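Local coordinates for nuclease-like protein (Chaetomium thermophilum, PDB 6GRB), which probably resolves four-way DNA junctions and cuts 5'-flaps as the GEN1 junction-resolving enzyme, this chain being its nuclease-containing N-terminal part, at residues V77-N82 / E120-C125. Numbering follows the deposited sequence.
Sequences VFDGPN and EAEAEC
In D79, chi1 of -81° sets CG anti to the carbonyl carbon and turns the carboxylate onto the first turn of helix 121-130; in V77, CG1 lies anti to the backbone N (chi1 -174°), which directs CG1 toward A121 and E124 and CG2 toward C125. The carboxylate receives the hydrogen bond A121 N to D79 OD2, 3.0 Å long and nearly straight at 165° about the hydrogen, although the N-H arrives from well above the carboxylate plane. Its other oxygen, OD1, rests 3.5 Å from CB of A121. V77 CG1 lies 3.9 Å from the same A121 CB, and the methyl of that alanine is wedged between the aspartate and the valine. E120 holds the N-cap position, and A121 N, in the first turn of the helix, points to the aspartate. The setting is the PIN-like nuclease core of the XPG/FEN1 family, where the end of strand 73-78 in the central sheet abuts the helix carrying the metal ligand E122. That glutamate brings OE2 to 3.7 Å from D79 OD2, two like charges close together, with the E122 side chain about 2 Å from a bound magnesium ion, while K83 makes a long, weak ion pair with D79. An alanine in place of D79 would probably leave the A121 N-H without this acceptor and the start of the helix less firmly tied to the strand end. Deeper in, V77 CG2 packs 3.5 Å from SG of C125. V77 CG1 lies 4.0 Å from CG of E124, whose chain crosses the valine at about a right angle and carries its carboxylate to H115 and S283.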
ATOM      1  N   VAL A  77      -8.032   3.256  -3.349  1.00 48.18           N
ATOM      2  CA  VAL A  77      -9.390   2.752  -3.157  1.00 48.92           C
ATOM      3  C   VAL A  77     -10.119   3.600  -2.111  1.00 48.98           C
ATOM      4  O   VAL A  77      -9.618   3.801  -1.003  1.00 49.09           O
ATOM      5  CB  VAL A  77      -9.382   1.258  -2.775  1.00 49.75           C
ATOM      6  CG1 VAL A  77     -10.839   0.694  -2.710  1.00 50.66           C
ATOM      7  CG2 VAL A  77      -8.494   0.464  -3.753  1.00 49.83           C
ATOM      8  N   PHE A  78     -11.304   4.076  -2.468  1.00 51.23           N
ATOM      9  CA  PHE A  78     -12.157   4.932  -1.656  1.00 51.44           C
ATOM     10  C   PHE A  78     -13.337   4.119  -1.139  1.00 52.54           C
ATOM     11  O   PHE A  78     -13.856   3.250  -1.844  1.00 52.89           O
ATOM     12  CB  PHE A  78     -12.666   6.151  -2.476  1.00 50.98           C
ATOM     13  CG  PHE A  78     -11.568   7.120  -2.883  1.00 50.23           C
ATOM     14  CD1 PHE A  78     -10.684   6.802  -3.925  1.00 50.06           C
ATOM     15  CD2 PHE A  78     -11.406   8.324  -2.211  1.00 49.94           C
ATOM     16  CE1 PHE A  78      -9.656   7.672  -4.289  1.00 49.64           C
ATOM     17  CE2 PHE A  78     -10.392   9.206  -2.551  1.00 49.43           C
ATOM     18  CZ  PHE A  78      -9.498   8.890  -3.593  1.00 49.27           C
ATOM     19  N   ASP A  79     -13.756   4.413   0.090  1.00 58.65           N
ATOM     20  CA  ASP A  79     -14.861   3.690   0.696  1.00 60.00           C
ATOM     21  C   ASP A  79     -16.167   4.016  -0.016  1.00 59.89           C
ATOM     22  O   ASP A  79     -16.328   5.078  -0.616  1.00 59.05           O
ATOM     23  CB  ASP A  79     -14.983   4.030   2.179  1.00 61.11           C
ATOM     24  CG  ASP A  79     -14.013   3.254   3.034  1.00 62.19           C
ATOM     25  OD1 ASP A  79     -12.849   3.705   3.156  1.00 61.55           O
ATOM     26  OD2 ASP A  79     -14.392   2.199   3.598  1.00 63.87           O
ATOM     27  N   GLY A  80     -17.090   3.069   0.030  1.00 64.05           N
ATOM     28  CA  GLY A  80     -18.424   3.274  -0.475  1.00 64.20           C
ATOM     29  C   GLY A  80     -19.447   3.160   0.641  1.00 65.47           C
ATOM     30  O   GLY A  80     -19.102   2.981   1.821  1.00 66.34           O
ATOM     31  N   PRO A  81     -20.737   3.222   0.279  1.00 70.54           N
ATOM     32  CA  PRO A  81     -21.782   3.421   1.303  1.00 71.61           C
ATOM     33  C   PRO A  81     -22.327   2.161   1.973  1.00 73.14           C
ATOM     34  O   PRO A  81     -23.047   2.305   2.971  1.00 74.23           O
ATOM     35  CB  PRO A  81     -22.894   4.143   0.528  1.00 71.26           C
ATOM     36  CG  PRO A  81     -22.697   3.708  -0.897  1.00 70.57           C
ATOM     37  CD  PRO A  81     -21.208   3.541  -1.078  1.00 69.80           C
ATOM     38  N   ASN A  82     -22.048   0.945   1.484  1.00 72.51           N
ATOM     39  CA  ASN A  82     -22.541  -0.268   2.147  1.00 74.10           C
ATOM     40  C   ASN A  82     -21.613  -0.705   3.281  1.00 75.20           C
ATOM     41  O   ASN A  82     -20.423  -0.938   3.059  1.00 74.82           O
ATOM     42  CB  ASN A  82     -22.658  -1.412   1.148  1.00 74.09           C
ATOM     43  CG  ASN A  82     -23.719  -1.170   0.102  1.00 73.51           C
ATOM     44  OD1 ASN A  82     -23.603  -0.260  -0.719  1.00 72.37           O
ATOM     45  ND2 ASN A  82     -24.748  -2.003   0.105  1.00 74.42           N
ATOM     46  N   GLU A 120     -16.725  -1.269   2.133  1.00 61.90           N
ATOM     47  CA  GLU A 120     -15.451  -0.993   2.783  1.00 62.03           C
ATOM     48  C   GLU A 120     -14.291  -1.108   1.814  1.00 60.47           C
ATOM     49  O   GLU A 120     -14.166  -2.097   1.086  1.00 60.40           O
ATOM     50  CB  GLU A 120     -15.235  -1.937   3.945  1.00 64.47           C
ATOM     51  CG  GLU A 120     -16.219  -1.667   5.023  1.00 66.08           C
ATOM     52  CD  GLU A 120     -16.059  -2.634   6.134  1.00 68.70           C
ATOM     53  OE1 GLU A 120     -15.296  -3.601   5.911  1.00 69.09           O
ATOM     54  OE2 GLU A 120     -16.654  -2.409   7.217  1.00 70.24           O
ATOM     55  N   ALA A 121     -13.416  -0.097   1.847  1.00 57.55           N
ATOM     56  CA  ALA A 121     -12.242  -0.088   0.981  1.00 56.02           C
ATOM     57  C   ALA A 121     -11.307  -1.255   1.286  1.00 56.79           C
ATOM     58  O   ALA A 121     -10.759  -1.857   0.360  1.00 56.03           O
ATOM     59  CB  ALA A 121     -11.512   1.248   1.102  1.00 54.80           C
ATOM     60  N   GLU A 122     -11.136  -1.610   2.574  1.00 57.00           N
ATOM     61  CA  GLU A 122     -10.233  -2.710   2.938  1.00 57.82           C
ATOM     62  C   GLU A 122     -10.692  -4.020   2.318  1.00 58.41           C
ATOM     63  O   GLU A 122      -9.866  -4.825   1.863  1.00 58.04           O
ATOM     64  CB  GLU A 122     -10.128  -2.888   4.455  1.00 60.21           C
ATOM     65  CG  GLU A 122     -10.100  -1.596   5.251  1.00 60.70           C
ATOM     66  CD  GLU A 122     -11.496  -1.058   5.582  1.00 61.84           C
ATOM     67  OE1 GLU A 122     -12.257  -1.806   6.268  1.00 64.25           O
ATOM     68  OE2 GLU A 122     -11.827   0.098   5.163  1.00 60.08           O
ATOM     69  N   ALA A 123     -12.004  -4.278   2.345  1.00 56.35           N
ATOM     70  CA  ALA A 123     -12.508  -5.502   1.739  1.00 56.95           C
ATOM     71  C   ALA A 123     -12.277  -5.494   0.243  1.00 55.13           C
ATOM     72  O   ALA A 123     -12.011  -6.547  -0.344  1.00 55.46           O
ATOM     73  CB  ALA A 123     -13.987  -5.694   2.048  1.00 58.21           C
ATOM     74  N   GLU A 124     -12.330  -4.318  -0.381  1.00 56.13           N
ATOM     75  CA  GLU A 124     -12.226  -4.256  -1.832  1.00 54.92           C
ATOM     76  C   GLU A 124     -10.775  -4.362  -2.285  1.00 54.18           C
ATOM     77  O   GLU A 124     -10.488  -5.091  -3.248  1.00 54.30           O
ATOM     78  CB  GLU A 124     -12.879  -2.989  -2.346  1.00 53.84           C
ATOM     79  CG  GLU A 124     -12.592  -2.692  -3.767  1.00 52.93           C
ATOM     80  CD  GLU A 124     -13.619  -3.300  -4.706  1.00 53.46           C
ATOM     81  OE1 GLU A 124     -13.557  -3.016  -5.932  1.00 53.10           O
ATOM     82  OE2 GLU A 124     -14.490  -4.054  -4.219  1.00 54.41           O
ATOM     83  N   CYS A 125      -9.856  -3.672  -1.584  1.00 52.65           N
ATOM     84  CA  CYS A 125      -8.427  -3.859  -1.821  1.00 52.11           C
ATOM     85  C   CYS A 125      -8.062  -5.342  -1.805  1.00 53.36           C
ATOM     86  O   CYS A 125      -7.415  -5.851  -2.732  1.00 53.33           O
ATOM     87  CB  CYS A 125      -7.601  -3.115  -0.771  1.00 51.61           C
ATOM     88  SG  CYS A 125      -7.634  -1.306  -0.860  1.00 50.13           S
TER